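Long-range contact in endoribonuclease MazF3 (Mycobacterium tuberculosis, PDB 5UCT), which cleaves mRNA and 23S rRNA, chiefly after the first two uridines of UUCCU, as the toxin of a type II toxin-antitoxin system: residues A12-R20 with N29-T37. Numbering follows the deposited sequence.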
loop_
_atom_site.group_PDB
_atom_site.type_symbol
_atom_site.label_atom_id
_atom_site.label_comp_id
_atom_site.label_asym_id
_atom_site.label_seq_id
_atom_site.Cartn_x
_atom_site.Cartn_y
_atom_site.Cartn_z
ATOM N N ALA A 12 -12.309 9.166 11.432
ATOM C CA ALA A 12 -11.904 10.228 10.517
ATOM C C ALA A 12 -10.454 10.620 10.774
ATOM O O ALA A 12 -10.093 10.985 11.898
ATOM C CB ALA A 12 -12.822 11.436 10.671
ATOM N N ARG A 13 -9.629 10.544 9.738
ATOM C CA ARG A 13 -8.207 10.834 9.824
ATOM C C ARG A 13 -7.764 11.533 8.550
ATOM O O ARG A 13 -8.396 11.382 7.499
ATOM C CB ARG A 13 -7.378 9.555 10.016
ATOM C CG ARG A 13 -7.785 8.688 11.194
ATOM C CD ARG A 13 -7.100 7.336 11.118
ATOM N NE ARG A 13 -7.545 6.421 12.163
ATOM C CZ ARG A 13 -6.934 6.270 13.333
ATOM N NH1 ARG A 13 -7.405 5.409 14.223
ATOM N NH2 ARG A 13 -5.847 6.979 13.611
ATOM N N PRO A 14 -6.683 12.310 8.611
ATOM C CA PRO A 14 -6.076 12.827 7.378
ATOM C C PRO A 14 -5.245 11.748 6.698
ATOM O O PRO A 14 -4.571 10.950 7.355
ATOM C CB PRO A 14 -5.190 13.981 7.871
ATOM C CG PRO A 14 -5.604 14.228 9.303
ATOM C CD PRO A 14 -6.082 12.912 9.812
ATOM N N VAL A 15 -5.299 11.721 5.367
ATOM C CA VAL A 15 -4.648 10.672 4.591
ATOM C C VAL A 15 -3.886 11.282 3.422
ATOM O O VAL A 15 -4.216 12.367 2.933
ATOM C CB VAL A 15 -5.659 9.624 4.075
ATOM C CG1 VAL A 15 -6.314 8.891 5.236
ATOM C CG2 VAL A 15 -6.703 10.281 3.185
ATOM N N LEU A 16 -2.855 10.566 2.977
ATOM C CA LEU A 16 -2.094 10.914 1.785
ATOM C C LEU A 16 -2.558 10.026 0.640
ATOM O O LEU A 16 -2.490 8.798 0.741
ATOM C CB LEU A 16 -0.593 10.732 2.016
ATOM C CG LEU A 16 0.349 11.108 0.866
ATOM C CD1 LEU A 16 0.343 12.609 0.604
ATOM C CD2 LEU A 16 1.763 10.620 1.144
ATOM N N ILE A 17 -3.024 10.642 -0.442
ATOM C CA ILE A 17 -3.493 9.880 -1.597
ATOM C C ILE A 17 -2.287 9.228 -2.269
ATOM O O ILE A 17 -1.502 9.900 -2.944
ATOM C CB ILE A 17 -4.263 10.764 -2.583
ATOM C CG1 ILE A 17 -5.435 11.458 -1.883
ATOM C CG2 ILE A 17 -4.735 9.938 -3.761
ATOM C CD1 ILE A 17 -6.465 10.511 -1.290
ATOM N N LEU A 18 -2.136 7.916 -2.085
ATOM C CA LEU A 18 -1.028 7.207 -2.713
ATOM C C LEU A 18 -1.311 6.908 -4.178
ATOM O O LEU A 18 -0.401 6.977 -5.012
ATOM C CB LEU A 18 -0.729 5.914 -1.956
ATOM C CG LEU A 18 -0.056 6.086 -0.598
ATOM C CD1 LEU A 18 0.381 4.739 -0.059
ATOM C CD2 LEU A 18 1.129 7.035 -0.711
ATOM N N THR A 19 -2.558 6.569 -4.504
ATOM C CA THR A 19 -2.933 6.325 -5.890
ATOM C C THR A 19 -2.592 7.534 -6.752
ATOM O O THR A 19 -2.802 8.683 -6.350
ATOM C CB THR A 19 -4.429 6.016 -5.992
ATOM O OG1 THR A 19 -4.756 4.927 -5.121
ATOM C CG2 THR A 19 -4.805 5.647 -7.422
ATOM N N ARG A 20 -2.041 7.266 -7.934
ATOM C CA ARG A 20 -1.693 8.330 -8.865
ATOM C C ARG A 20 -2.929 9.141 -9.230
ATOM O O ARG A 20 -3.994 8.582 -9.505
ATOM C CB ARG A 20 -1.053 7.730 -10.118
ATOM C CG ARG A 20 -1.883 6.638 -10.785
ATOM C CD ARG A 20 -1.080 5.818 -11.786
ATOM N NE ARG A 20 -1.930 4.873 -12.511
ATOM C CZ ARG A 20 -2.331 3.701 -12.028
ATOM N NH1 ARG A 20 -1.960 3.318 -10.815
ATOM N NH2 ARG A 20 -3.105 2.913 -12.759
ATOM N N ASN A 29 -11.994 2.995 -6.090
ATOM C CA ASN A 29 -11.199 2.886 -4.879
ATOM C C ASN A 29 -9.951 3.750 -5.013
ATOM O O ASN A 29 -9.570 4.165 -6.110
ATOM C CB ASN A 29 -10.812 1.427 -4.601
ATOM C CG ASN A 29 -12.020 0.514 -4.498
ATOM O OD1 ASN A 29 -12.960 0.785 -3.749
ATOM N ND2 ASN A 29 -12.002 -0.573 -5.258
ATOM N N VAL A 30 -9.316 4.019 -3.876
ATOM C CA VAL A 30 -8.108 4.837 -3.835
ATOM C C VAL A 30 -7.228 4.333 -2.700
ATOM O O VAL A 30 -7.712 4.058 -1.598
ATOM C CB VAL A 30 -8.446 6.336 -3.670
ATOM C CG1 VAL A 30 -9.374 6.552 -2.480
ATOM C CG2 VAL A 30 -7.178 7.163 -3.523
ATOM N N THR A 31 -5.936 4.184 -2.983
ATOM C CA THR A 31 -4.972 3.757 -1.979
ATOM C C THR A 31 -4.422 4.984 -1.269
ATOM O O THR A 31 -3.977 5.937 -1.916
ATOM C CB THR A 31 -3.836 2.954 -2.614
ATOM O OG1 THR A 31 -4.378 1.826 -3.310
ATOM C CG2 THR A 31 -2.873 2.458 -1.548
ATOM N N VAL A 32 -4.464 4.962 0.064
ATOM C CA VAL A 32 -4.095 6.109 0.880
ATOM C C VAL A 32 -3.110 5.674 1.957
ATOM O O VAL A 32 -2.972 4.488 2.266
ATOM C CB VAL A 32 -5.325 6.781 1.526
ATOM C CG1 VAL A 32 -6.299 7.254 0.458
ATOM C CG2 VAL A 32 -6.009 5.822 2.486
ATOM N N ALA A 33 -2.418 6.660 2.527
ATOM C CA ALA A 33 -1.537 6.454 3.669
ATOM C C ALA A 33 -2.011 7.337 4.813
ATOM O O ALA A 33 -2.091 8.565 4.645
ATOM C CB ALA A 33 -0.081 6.768 3.316
ATOM N N PRO A 34 -2.334 6.782 5.977
ATOM C CA PRO A 34 -2.892 7.600 7.057
ATOM C C PRO A 34 -1.840 8.503 7.679
ATOM O O PRO A 34 -0.636 8.250 7.608
ATOM C CB PRO A 34 -3.394 6.561 8.063
ATOM C CG PRO A 34 -2.508 5.387 7.842
ATOM C CD PRO A 34 -2.199 5.369 6.368
ATOM N N ILE A 35 -2.321 9.575 8.302
ATOM C CA ILE A 35 -1.477 10.556 8.972
ATOM C C ILE A 35 -1.878 10.582 10.441
ATOM O O ILE A 35 -3.002 10.978 10.778
ATOM C CB ILE A 35 -1.606 11.951 8.346
ATOM C CG1 ILE A 35 -1.212 11.930 6.875
ATOM C CG2 ILE A 35 -0.738 12.948 9.079
ATOM C CD1 ILE A 35 -1.255 13.298 6.259
ATOM N N THR A 36 -0.965 10.168 11.318
ATOM C CA THR A 36 -1.215 10.149 12.752
ATOM C C THR A 36 -0.201 11.030 13.470
ATOM O O THR A 36 0.952 11.153 13.044
ATOM C CB THR A 36 -1.165 8.719 13.317
ATOM O OG1 THR A 36 -1.428 8.749 14.726
ATOM C CG2 THR A 36 0.198 8.081 13.068
ATOM N N THR A 37 -0.652 11.666 14.554
ATOM C CA THR A 37 0.233 12.525 15.332
ATOM C C THR A 37 1.240 11.725 16.145
ATOM O O THR A 37 2.267 12.276 16.555
ATOM C CB THR A 37 -0.580 13.430 16.260
ATOM O OG1 THR A 37 -1.318 12.626 17.192
ATOM C CG2 THR A 37 -1.551 14.283 15.458
HETATM O O HOH W 1 -4.652 9.085 12.465
HETATM O O HOH W 2 -4.725 2.591 -6.241
#
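Leu16 and Ala33 form the central hydrogen-bonded pair of two antiparallel strands, 12-17 and 29-36: Leu16 N reaches Ala33 O at 2.7 Å and Ala33 N returns to Leu16 O at 2.8 Å. Farther along, Ile35 N bonds to Pro14 O. Proline lacks an N-H, but Pro34 sits in a non-hydrogen-bonded pair with Val15, where none is needed toward this partner strand. Past Ile17 the regular strand ends, yet Leu18 and Thr19 stay beside Thr31, whose O accepts from both Leu18 N and Thr19 N. The threonine hydroxyl then replaces a backbone acceptor: with OG1 anti to its own carbonyl carbon (chi1 -55°), Thr19 takes Thr31 N at 2.6 Å, nearly straight at 161°. A water bridges this OG1 to Thr31 OG1, which also bonds to Thr67.

Apolar side chains pack on both faces. Beta-branched residues, at home in strands, fill one: Val15 CB lies 3.8 Å from Val32 CB, while Ile17 sends CD1 to Val32 CG1 and CG2 to Val30 CG2, each 3.7 Å away. On the other, small Ala33 leaves room for Leu18, whose CD1 comes within 4.0 Å of its CB; Leu16 and Ala33 also meet Val60.

The strands diverge markedly from antiparallel, at 136°, forming a long-looped beta hairpin in the strongly curled, SH3-like sheet of the PemK/MazF toxins.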